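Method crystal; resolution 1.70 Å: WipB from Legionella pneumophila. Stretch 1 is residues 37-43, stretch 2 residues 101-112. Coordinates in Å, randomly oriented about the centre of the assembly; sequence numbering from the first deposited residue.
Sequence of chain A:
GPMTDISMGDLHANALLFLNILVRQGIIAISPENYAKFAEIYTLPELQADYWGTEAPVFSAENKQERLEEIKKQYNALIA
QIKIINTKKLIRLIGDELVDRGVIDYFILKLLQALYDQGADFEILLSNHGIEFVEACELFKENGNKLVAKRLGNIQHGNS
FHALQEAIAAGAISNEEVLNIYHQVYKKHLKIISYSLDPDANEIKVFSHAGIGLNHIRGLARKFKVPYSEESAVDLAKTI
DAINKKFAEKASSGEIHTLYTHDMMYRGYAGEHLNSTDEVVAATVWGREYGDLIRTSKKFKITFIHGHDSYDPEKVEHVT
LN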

# COMPACT_ATOMS: atom_id res chain seq x y z
N LYS A 37 -17.06 14.92 -11.51
CA LYS A 37 -17.30 15.25 -10.11
C LYS A 37 -16.15 14.75 -9.23
O LYS A 37 -15.70 15.46 -8.32
CB LYS A 37 -18.63 14.66 -9.63
CG LYS A 37 -19.91 15.42 -10.04
CD LYS A 37 -21.17 14.70 -9.53
CE LYS A 37 -22.47 15.49 -9.72
NZ LYS A 37 -22.83 15.68 -11.15
N PHE A 38 -15.68 13.53 -9.48
CA PHE A 38 -14.58 12.97 -8.69
C PHE A 38 -13.33 13.84 -8.81
O PHE A 38 -12.70 14.20 -7.80
CB PHE A 38 -14.29 11.54 -9.17
CG PHE A 38 -13.32 10.76 -8.33
CD1 PHE A 38 -11.97 11.09 -8.29
CD2 PHE A 38 -13.75 9.64 -7.63
CE1 PHE A 38 -11.07 10.34 -7.55
CE2 PHE A 38 -12.88 8.89 -6.89
CZ PHE A 38 -11.54 9.23 -6.84
N ALA A 39 -12.95 14.19 -10.05
CA ALA A 39 -11.76 15.02 -10.26
C ALA A 39 -11.93 16.38 -9.59
O ALA A 39 -10.96 16.92 -9.02
CB ALA A 39 -11.47 15.19 -11.75
N GLU A 40 -13.13 16.96 -9.67
CA GLU A 40 -13.41 18.24 -9.00
C GLU A 40 -13.20 18.15 -7.49
O GLU A 40 -12.61 19.05 -6.88
CB GLU A 40 -14.85 18.70 -9.28
CG GLU A 40 -15.08 20.15 -8.84
CD GLU A 40 -16.40 20.71 -9.29
OE1 GLU A 40 -17.07 20.08 -10.14
OE2 GLU A 40 -16.76 21.79 -8.77
N ILE A 41 -13.75 17.11 -6.86
CA ILE A 41 -13.56 16.95 -5.42
C ILE A 41 -12.08 16.75 -5.12
O ILE A 41 -11.54 17.36 -4.18
CB ILE A 41 -14.41 15.77 -4.89
CG1 ILE A 41 -15.90 16.16 -4.84
CG2 ILE A 41 -13.91 15.32 -3.52
CD1 ILE A 41 -16.85 14.99 -4.55
N TYR A 42 -11.41 15.92 -5.92
CA TYR A 42 -10.00 15.62 -5.67
C TYR A 42 -9.14 16.88 -5.73
O TYR A 42 -8.14 16.98 -5.00
CB TYR A 42 -9.47 14.56 -6.66
CG TYR A 42 -8.11 14.11 -6.19
CD1 TYR A 42 -8.00 13.30 -5.06
CD2 TYR A 42 -6.94 14.57 -6.79
CE1 TYR A 42 -6.75 12.93 -4.55
CE2 TYR A 42 -5.69 14.19 -6.30
CZ TYR A 42 -5.61 13.39 -5.16
OH TYR A 42 -4.37 13.02 -4.66
N THR A 43 -9.50 17.86 -6.55
CA THR A 43 -8.67 19.06 -6.70
C THR A 43 -9.32 20.30 -6.10
O THR A 43 -8.97 21.42 -6.46
CB THR A 43 -8.31 19.30 -8.17
OG1 THR A 43 -9.48 19.49 -8.97
CG2 THR A 43 -7.54 18.10 -8.72
N ARG A 101 1.96 11.95 -0.74
CA ARG A 101 1.75 13.35 -1.12
C ARG A 101 0.30 13.68 -1.50
O ARG A 101 -0.06 14.87 -1.51
CB ARG A 101 2.66 13.71 -2.29
CG ARG A 101 4.10 13.92 -1.87
CD ARG A 101 5.09 13.72 -3.00
NE ARG A 101 6.15 14.73 -2.96
CZ ARG A 101 7.16 14.76 -2.09
NH1 ARG A 101 8.06 15.73 -2.15
NH2 ARG A 101 7.27 13.82 -1.15
N GLY A 102 -0.51 12.68 -1.80
CA GLY A 102 -1.88 12.92 -2.24
C GLY A 102 -2.75 13.58 -1.17
O GLY A 102 -2.31 13.88 -0.05
N VAL A 103 -4.02 13.78 -1.52
CA VAL A 103 -4.87 14.71 -0.77
C VAL A 103 -5.28 14.13 0.59
O VAL A 103 -5.17 14.80 1.62
CB VAL A 103 -6.11 15.11 -1.59
CG1 VAL A 103 -7.05 15.92 -0.73
CG2 VAL A 103 -5.70 15.91 -2.80
N ILE A 104 -5.86 12.92 0.60
CA ILE A 104 -6.33 12.33 1.85
C ILE A 104 -6.51 10.84 1.66
O ILE A 104 -7.08 10.39 0.65
CB ILE A 104 -7.63 13.01 2.35
CG1 ILE A 104 -7.95 12.57 3.79
CG2 ILE A 104 -8.80 12.79 1.39
CD1 ILE A 104 -9.02 13.45 4.46
N ASP A 105 -6.04 10.06 2.64
CA ASP A 105 -6.06 8.61 2.50
C ASP A 105 -7.46 8.04 2.46
O ASP A 105 -7.65 6.94 1.94
CB ASP A 105 -5.29 7.94 3.64
CG ASP A 105 -3.79 7.96 3.41
OD1 ASP A 105 -3.39 8.14 2.23
OD2 ASP A 105 -3.03 7.84 4.42
N TYR A 106 -8.45 8.76 2.99
CA TYR A 106 -9.83 8.30 2.93
C TYR A 106 -10.25 7.96 1.51
O TYR A 106 -11.01 7.01 1.30
CB TYR A 106 -10.76 9.38 3.50
CG TYR A 106 -12.18 8.90 3.71
CD1 TYR A 106 -12.49 8.11 4.81
CD2 TYR A 106 -13.20 9.21 2.80
CE1 TYR A 106 -13.79 7.66 5.01
CE2 TYR A 106 -14.51 8.76 3.00
CZ TYR A 106 -14.79 8.00 4.11
OH TYR A 106 -16.06 7.55 4.33
N PHE A 107 -9.77 8.72 0.52
CA PHE A 107 -10.25 8.56 -0.85
C PHE A 107 -9.87 7.19 -1.40
O PHE A 107 -10.71 6.48 -1.97
CB PHE A 107 -9.70 9.67 -1.75
CG PHE A 107 -10.31 11.04 -1.48
CD1 PHE A 107 -11.54 11.19 -0.85
CD2 PHE A 107 -9.66 12.17 -1.94
CE1 PHE A 107 -12.10 12.45 -0.65
CE2 PHE A 107 -10.20 13.44 -1.76
CZ PHE A 107 -11.44 13.58 -1.11
N ILE A 108 -8.60 6.80 -1.23
CA ILE A 108 -8.15 5.52 -1.76
C ILE A 108 -8.66 4.38 -0.90
O ILE A 108 -8.94 3.29 -1.40
CB ILE A 108 -6.61 5.51 -1.90
CG1 ILE A 108 -6.24 6.28 -3.18
CG2 ILE A 108 -6.03 4.09 -1.92
CD1 ILE A 108 -4.83 6.17 -3.64
N LEU A 109 -8.86 4.62 0.40
CA LEU A 109 -9.42 3.57 1.26
C LEU A 109 -10.82 3.18 0.81
O LEU A 109 -11.17 1.99 0.81
CB LEU A 109 -9.44 4.02 2.72
CG LEU A 109 -8.09 4.06 3.45
CD1 LEU A 109 -8.27 4.66 4.86
CD2 LEU A 109 -7.50 2.66 3.52
N LYS A 110 -11.63 4.17 0.42
CA LYS A 110 -12.98 3.87 -0.05
C LYS A 110 -12.95 3.17 -1.40
O LYS A 110 -13.81 2.33 -1.68
CB LYS A 110 -13.81 5.16 -0.17
CG LYS A 110 -14.20 5.77 1.17
CD LYS A 110 -14.82 4.74 2.11
CE LYS A 110 -16.35 4.78 2.08
NZ LYS A 110 -16.94 3.62 2.84
N LEU A 111 -11.97 3.52 -2.24
CA LEU A 111 -11.83 2.84 -3.53
C LEU A 111 -11.44 1.39 -3.34
O LEU A 111 -12.01 0.50 -3.98
CB LEU A 111 -10.79 3.56 -4.41
CG LEU A 111 -11.36 4.76 -5.17
CD1 LEU A 111 -10.25 5.53 -5.83
CD2 LEU A 111 -12.39 4.32 -6.22
N LEU A 112 -10.47 1.12 -2.46
CA LEU A 112 -10.11 -0.25 -2.14
C LEU A 112 -11.31 -1.03 -1.61
O LEU A 112 -11.50 -2.19 -1.96
CB LEU A 112 -8.96 -0.29 -1.13
CG LEU A 112 -7.63 0.31 -1.59
CD1 LEU A 112 -6.57 0.28 -0.47
CD2 LEU A 112 -7.12 -0.41 -2.86

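Residues 37-42 form the last turns of a helix that begins earlier in the chain, and Thr-43 is the first residue to leave helical phi/psi. In stretch 2 a loop leads into a helix that runs on beyond Leu-112. The two helices point in roughly opposite directions, at 149°, and their axes come no closer than 12.6 Å. No backbone-to-backbone hydrogen bond joins the stretches; even the nearest CA atoms, those of Tyr-42 and Val-103, lie 7.2 Å apart, so side chains must fill the gap. At the end of the first helix, Thr-43 N bonds to Ala-39 O (3.0 Å), and Thr-43 OG1 reaches the same oxygen, Ala-39 O, also at 3.0 Å.

Tyr-42 is the centre of the contact. Its CB points sideways, but with chi1 in the t well the ring extends to stretch 2, where Val-103 N donates a hydrogen bond to Tyr-42 OH (3.2 Å, 146° at the hydrogen). The hydroxyl thus gives a buried backbone amide a polar partner ahead of the helix. Tyr-42 OH also lies 3.5 Å from Gly-102 CA; an ideal CB on this glycine would sit a tight 3.1 Å from that oxygen. Val-103 CG2 covers one face of the tyrosine ring in a CH-pi contact, 3.8 Å from its centroid, while Phe-107 CD2 meets the ring edge, 3.7 Å from Tyr-42 CD1.

The remaining pairings are apolar. Phe-107, four residues after Val-103, directs its CB toward stretch 1 and also touches Ile-41, its CZ 3.9 Å from Ile-41 CG2. One helical turn on from Phe-107, Leu-111 CD1 approaches Phe-38 CZ at 4.0 Å, obliquely to the ring. Val-103, Phe-107 and Leu-111, spaced four residues apart, all direct CA-to-CB toward stretch 1, where they meet Tyr-42, Ile-41 and Phe-38.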